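Local coordinates for protein 1,3-1,4-beta-glucanase (Hordeum vulgare, PDB 1AQ0) that hydrolyses 1,4-beta-glucosidic linkages in mixed-linkage 1,3-1,4-beta-D-glucans, as an endo-acting family 17 glycoside hydrolase built on a TIM barrel, at residues 41-45 with 46-50; 71-74 with 75-79. All coordinates share one frame; numbering follows the deposited sequence.

Contact 1: 41-45 with 46-50; sequences QAVGG and TGINV
Val43 and Thr46 are the ends of a type II beta turn through Gly44 and Gly45, and over 42-50 the chain swings by about a right angle, the run 42-45 pointing 107° away from 46-50. Gly45 holds the third position of the turn with a positive phi, which favours glycine. The carbonyl O of Val43 collects the polar bonds. Thr46 OG1 donates to Val43 O at 2.6 Å, 27° from the carbonyl plane, whereas the turn's own bond, from Thr46 N to Val43 O, is weak at 3.4 Å. A water donates to both Val43 O and Ile48 O, at 2.9 Å from each, and bridges the two carbonyls. With chi1 at 61°, OG1 of Thr46 sits between its own backbone N and carbonyl carbon; there it reaches back to Val43 O and also receives a weak bond from Ile48 N. This is the alpha-to-beta return of a beta-alpha-beta unit in the TIM barrel, leading from helix 37-43 into strand 49-54. Apolar contacts of Val43 tie the helix end to the strand. Val43 CG2, anti to its own N, lies 3.8 Å from Val50 CG2 and 3.9 Å from Ile48 CB, while the methyl CG1 of Val43 also meets Val50 CG2. Val83 touches both valines, and Phe22 of helix 15-25 packs on Ile48.

Contact 2: 71-74 with 75-79; sequences SWVK and SNIQA
Val73 O is gripped by two backbone donors, Ile77 N at 2.8 Å and Gln78 N at 3.0 Å. The second spans five residues and marks the wider pi-type turn near the end of helix 66-78. Two residues earlier, Ser71 O likewise accepts twice, from Ser75 N and from Ser75 OG at 3.2 Å; the hydroxyl is tilted out of the carbonyl plane. Asn76 lies across one face of the Trp72 indole. Its CB stands 4.2 Å from the centre of the six-membered ring, only 6° off the normal, a CH-pi contact, and ND2 lies 3.2 Å above the indole plane, offset toward the rim near NE1 and CD1, with the amide turned 55° from the ring. With CG of Asn76 beside its own N (chi1 -57°), ND2 also comes back to Trp72 O in a weak bond of 3.1 Å, beside the regular one from Asn76 N. Ile77 CG1 meets the indole obliquely at CZ3, and Ile77 CB packs on Val73 CG1. Replacing Trp72 by an alanine is likely to leave the Asn76 amide without its ring and open a gap beside Ile77. The extended side chain of Gln78 runs back along the helix, with OE1 3.3 Å from Lys74 CA. Where the helix runs out, a second donor at Ser71 O and at Val73 O probably helps hold its last stretch in shape.

In the fold
Contact 1 precedes contact 2 along the chain, and the two lie on the same side of the chain's centre, their centres 16 Å apart and their nearest atoms about 7 Å apart, without touching. Strand 49-54, which contact 1 leads into, connects them: Val52 and Ala54 farther along it pack against Ile77 and Trp72 of contact 2. Strand 84-92 serves both as well, pairing by backbone with Val50 and receiving Ile77 and Trp72 on Val88. Contact 2 lies in a helix of the outer layer, contact 1 at a return from helix to strand. TIM-barrel glycosidases carry their active site at the C-terminal strand ends, so contact 1, at the N-terminal end of its strand, probably lies at the opposite end of the barrel.

Contact 1: 41-45 with 46-50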
ATOM      1  N   GLN A  41     -16.954  26.520  13.841  1.00 14.20           N
ATOM      2  CA  GLN A  41     -18.374  26.582  14.180  1.00 16.81           C
ATOM      3  C   GLN A  41     -19.209  26.229  12.944  1.00 15.61           C
ATOM      4  O   GLN A  41     -20.152  25.443  13.028  1.00 17.89           O
ATOM      5  CB  GLN A  41     -18.737  27.979  14.719  1.00 19.39           C
ATOM      6  CG  GLN A  41     -18.213  28.239  16.152  1.00 31.31           C
ATOM      7  CD  GLN A  41     -18.120  29.721  16.532  1.00 35.55           C
ATOM      8  OE1 GLN A  41     -18.998  30.522  16.203  1.00 38.79           O
ATOM      9  NE2 GLN A  41     -17.053  30.082  17.241  1.00 35.82           N
ATOM     10  N   ALA A  42     -18.795  26.739  11.788  1.00 14.71           N
ATOM     11  CA  ALA A  42     -19.495  26.509  10.525  1.00 14.30           C
ATOM     12  C   ALA A  42     -19.335  25.118   9.894  1.00 13.85           C
ATOM     13  O   ALA A  42     -20.232  24.650   9.195  1.00 15.24           O
ATOM     14  CB  ALA A  42     -19.097  27.576   9.520  1.00 11.93           C
ATOM     15  N   VAL A  43     -18.201  24.467  10.124  1.00 13.76           N
ATOM     16  CA  VAL A  43     -17.953  23.153   9.536  1.00 13.23           C
ATOM     17  C   VAL A  43     -18.564  21.993  10.331  1.00 14.49           C
ATOM     18  O   VAL A  43     -18.651  20.874   9.832  1.00 12.60           O
ATOM     19  CB  VAL A  43     -16.421  22.922   9.303  1.00 12.58           C
ATOM     20  CG1 VAL A  43     -15.700  22.641  10.616  1.00 10.10           C
ATOM     21  CG2 VAL A  43     -16.188  21.810   8.290  1.00 11.33           C
ATOM     22  N   GLY A  44     -18.992  22.256  11.562  1.00 15.60           N
ATOM     23  CA  GLY A  44     -19.585  21.210  12.378  1.00 13.97           C
ATOM     24  C   GLY A  44     -20.861  20.630  11.790  1.00 14.95           C
ATOM     25  O   GLY A  44     -21.689  21.358  11.246  1.00 15.21           O
ATOM     26  N   GLY A  45     -21.000  19.312  11.869  1.00 13.91           N
ATOM     27  CA  GLY A  45     -22.188  18.645  11.360  1.00 16.32           C
ATOM     28  C   GLY A  45     -22.339  18.558   9.850  1.00 16.14           C
ATOM     29  O   GLY A  45     -23.405  18.176   9.357  1.00 16.27           O
ATOM     30  N   THR A  46     -21.273  18.855   9.111  1.00 16.50           N
ATOM     31  CA  THR A  46     -21.325  18.821   7.650  1.00 14.56           C
ATOM     32  C   THR A  46     -20.711  17.570   7.035  1.00 15.62           C
ATOM     33  O   THR A  46     -20.900  17.307   5.848  1.00 18.22           O
ATOM     34  CB  THR A  46     -20.598  20.024   7.027  1.00 16.57           C
ATOM     35  OG1 THR A  46     -19.218  19.991   7.413  1.00 14.10           O
ATOM     36  CG2 THR A  46     -21.244  21.339   7.454  1.00 15.49           C
ATOM     37  N   GLY A  47     -19.950  16.822   7.823  1.00 13.78           N
ATOM     38  CA  GLY A  47     -19.316  15.626   7.298  1.00 15.28           C
ATOM     39  C   GLY A  47     -17.966  15.900   6.648  1.00 15.17           C
ATOM     40  O   GLY A  47     -17.257  14.965   6.281  1.00 15.47           O
ATOM     41  N   ILE A  48     -17.617  17.174   6.486  1.00 13.61           N
ATOM     42  CA  ILE A  48     -16.337  17.542   5.887  1.00  9.46           C
ATOM     43  C   ILE A  48     -15.232  17.211   6.883  1.00  9.73           C
ATOM     44  O   ILE A  48     -15.316  17.576   8.058  1.00 12.54           O
ATOM     45  CB  ILE A  48     -16.295  19.052   5.522  1.00  9.92           C
ATOM     46  CG1 ILE A  48     -17.366  19.364   4.475  1.00  9.07           C
ATOM     47  CG2 ILE A  48     -14.917  19.439   4.980  1.00  8.79           C
ATOM     48  CD1 ILE A  48     -17.556  20.828   4.205  1.00 13.44           C
ATOM     49  N   ASN A  49     -14.228  16.467   6.431  1.00  9.40           N
ATOM     50  CA  ASN A  49     -13.111  16.098   7.293  1.00 11.86           C
ATOM     51  C   ASN A  49     -12.235  17.325   7.497  1.00 10.99           C
ATOM     52  O   ASN A  49     -11.972  18.071   6.553  1.00 10.37           O
ATOM     53  CB  ASN A  49     -12.295  14.958   6.682  1.00 11.72           C
ATOM     54  CG  ASN A  49     -13.115  13.701   6.494  1.00 18.08           C
ATOM     55  OD1 ASN A  49     -13.702  13.179   7.439  1.00 17.83           O
ATOM     56  ND2 ASN A  49     -13.182  13.224   5.262  1.00 22.35           N
ATOM     57  N   VAL A  50     -11.758  17.515   8.719  1.00 10.67           N
ATOM     58  CA  VAL A  50     -10.951  18.685   9.033  1.00  9.09           C
ATOM     59  C   VAL A  50      -9.565  18.382   9.561  1.00  7.18           C
ATOM     60  O   VAL A  50      -9.389  17.532  10.432  1.00  6.86           O
ATOM     61  CB  VAL A  50     -11.671  19.599  10.086  1.00  9.28           C
ATOM     62  CG1 VAL A  50     -10.779  20.787  10.478  1.00  9.95           C
ATOM     63  CG2 VAL A  50     -12.998  20.109   9.539  1.00  7.55           C
TER
HETATM   64  O   HOH W   1     -16.952  18.526  10.191  1.00 14.61           O

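Contact 2: 71-74 with 75-79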
ATOM      1  N   SER A  71      -4.953  22.277  27.467  1.00 17.29           N
ATOM      2  CA  SER A  71      -5.823  23.439  27.372  1.00 17.68           C
ATOM      3  C   SER A  71      -6.112  23.740  25.896  1.00 16.11           C
ATOM      4  O   SER A  71      -7.254  24.034  25.527  1.00 16.43           O
ATOM      5  CB  SER A  71      -5.168  24.641  28.061  1.00 19.86           C
ATOM      6  OG  SER A  71      -6.065  25.734  28.156  1.00 26.79           O
ATOM      7  N   TRP A  72      -5.091  23.613  25.050  1.00 14.53           N
ATOM      8  CA  TRP A  72      -5.245  23.859  23.617  1.00 13.81           C
ATOM      9  C   TRP A  72      -6.266  22.872  23.047  1.00 12.81           C
ATOM     10  O   TRP A  72      -7.167  23.255  22.296  1.00 15.00           O
ATOM     11  CB  TRP A  72      -3.903  23.704  22.892  1.00 13.06           C
ATOM     12  CG  TRP A  72      -3.930  24.200  21.467  1.00 14.85           C
ATOM     13  CD1 TRP A  72      -3.677  25.476  21.038  1.00 13.96           C
ATOM     14  CD2 TRP A  72      -4.277  23.445  20.291  1.00 14.08           C
ATOM     15  NE1 TRP A  72      -3.855  25.562  19.674  1.00 14.22           N
ATOM     16  CE2 TRP A  72      -4.225  24.332  19.193  1.00 15.13           C
ATOM     17  CE3 TRP A  72      -4.637  22.107  20.066  1.00 15.01           C
ATOM     18  CZ2 TRP A  72      -4.522  23.925  17.883  1.00 12.95           C
ATOM     19  CZ3 TRP A  72      -4.933  21.703  18.761  1.00 14.05           C
ATOM     20  CH2 TRP A  72      -4.874  22.613  17.690  1.00 14.17           C
ATOM     21  N   VAL A  73      -6.130  21.603  23.421  1.00 12.64           N
ATOM     22  CA  VAL A  73      -7.043  20.561  22.965  1.00 12.40           C
ATOM     23  C   VAL A  73      -8.462  20.814  23.472  1.00 12.25           C
ATOM     24  O   VAL A  73      -9.425  20.684  22.720  1.00 13.26           O
ATOM     25  CB  VAL A  73      -6.549  19.156  23.401  1.00 10.28           C
ATOM     26  CG1 VAL A  73      -7.629  18.112  23.195  1.00 10.88           C
ATOM     27  CG2 VAL A  73      -5.312  18.784  22.610  1.00  9.07           C
ATOM     28  N   LYS A  74      -8.592  21.236  24.727  1.00 14.00           N
ATOM     29  CA  LYS A  74      -9.907  21.500  25.296  1.00 12.70           C
ATOM     30  C   LYS A  74     -10.637  22.652  24.617  1.00 14.12           C
ATOM     31  O   LYS A  74     -11.828  22.542  24.320  1.00 13.55           O
ATOM     32  CB  LYS A  74      -9.810  21.767  26.796  1.00 16.70           C
ATOM     33  CG  LYS A  74     -11.142  22.100  27.424  1.00 22.34           C
ATOM     34  CD  LYS A  74     -11.045  22.189  28.931  1.00 30.06           C
ATOM     35  CE  LYS A  74     -12.388  22.602  29.516  1.00 36.35           C
ATOM     36  NZ  LYS A  74     -12.788  21.792  30.712  1.00 41.26           N
ATOM     37  N   SER A  75      -9.916  23.739  24.348  1.00 12.52           N
ATOM     38  CA  SER A  75     -10.495  24.923  23.719  1.00 14.24           C
ATOM     39  C   SER A  75     -10.681  24.831  22.209  1.00 11.67           C
ATOM     40  O   SER A  75     -11.603  25.429  21.654  1.00 13.34           O
ATOM     41  CB  SER A  75      -9.627  26.157  24.014  1.00 15.86           C
ATOM     42  OG  SER A  75      -9.431  26.335  25.406  1.00 23.38           O
ATOM     43  N   ASN A  76      -9.828  24.068  21.542  1.00 11.74           N
ATOM     44  CA  ASN A  76      -9.901  24.005  20.090  1.00 12.61           C
ATOM     45  C   ASN A  76     -10.373  22.711  19.454  1.00 13.06           C
ATOM     46  O   ASN A  76     -10.696  22.699  18.265  1.00 13.16           O
ATOM     47  CB  ASN A  76      -8.558  24.431  19.496  1.00 12.53           C
ATOM     48  CG  ASN A  76      -8.140  25.821  19.947  1.00 14.17           C
ATOM     49  OD1 ASN A  76      -8.838  26.800  19.692  1.00 14.56           O
ATOM     50  ND2 ASN A  76      -7.005  25.911  20.633  1.00 12.47           N
ATOM     51  N   ILE A  77     -10.405  21.628  20.228  1.00 11.32           N
ATOM     52  CA  ILE A  77     -10.854  20.332  19.711  1.00 12.65           C
ATOM     53  C   ILE A  77     -12.124  19.864  20.431  1.00 12.45           C
ATOM     54  O   ILE A  77     -13.177  19.711  19.814  1.00 12.79           O
ATOM     55  CB  ILE A  77      -9.759  19.236  19.856  1.00 13.47           C
ATOM     56  CG1 ILE A  77      -8.430  19.703  19.249  1.00 15.09           C
ATOM     57  CG2 ILE A  77     -10.210  17.947  19.184  1.00 11.38           C
ATOM     58  CD1 ILE A  77      -8.482  19.999  17.770  1.00 15.58           C
ATOM     59  N   GLN A  78     -12.034  19.687  21.747  1.00 13.95           N
ATOM     60  CA  GLN A  78     -13.175  19.232  22.536  1.00 14.03           C
ATOM     61  C   GLN A  78     -14.360  20.182  22.471  1.00 15.79           C
ATOM     62  O   GLN A  78     -15.506  19.759  22.607  1.00 17.35           O
ATOM     63  CB  GLN A  78     -12.774  19.027  23.990  1.00 15.49           C
ATOM     64  CG  GLN A  78     -11.813  17.890  24.207  1.00 19.88           C
ATOM     65  CD  GLN A  78     -11.419  17.753  25.657  1.00 25.60           C
ATOM     66  OE1 GLN A  78     -10.399  18.291  26.091  1.00 25.22           O
ATOM     67  NE2 GLN A  78     -12.238  17.045  26.425  1.00 26.62           N
ATOM     68  N   ALA A  79     -14.083  21.462  22.247  1.00 15.98           N
ATOM     69  CA  ALA A  79     -15.129  22.472  22.167  1.00 16.41           C
ATOM     70  C   ALA A  79     -16.000  22.348  20.917  1.00 17.05           C
ATOM     71  O   ALA A  79     -17.025  23.024  20.802  1.00 16.95           O
ATOM     72  CB  ALA A  79     -14.516  23.865  22.235  1.00 17.80           C
TER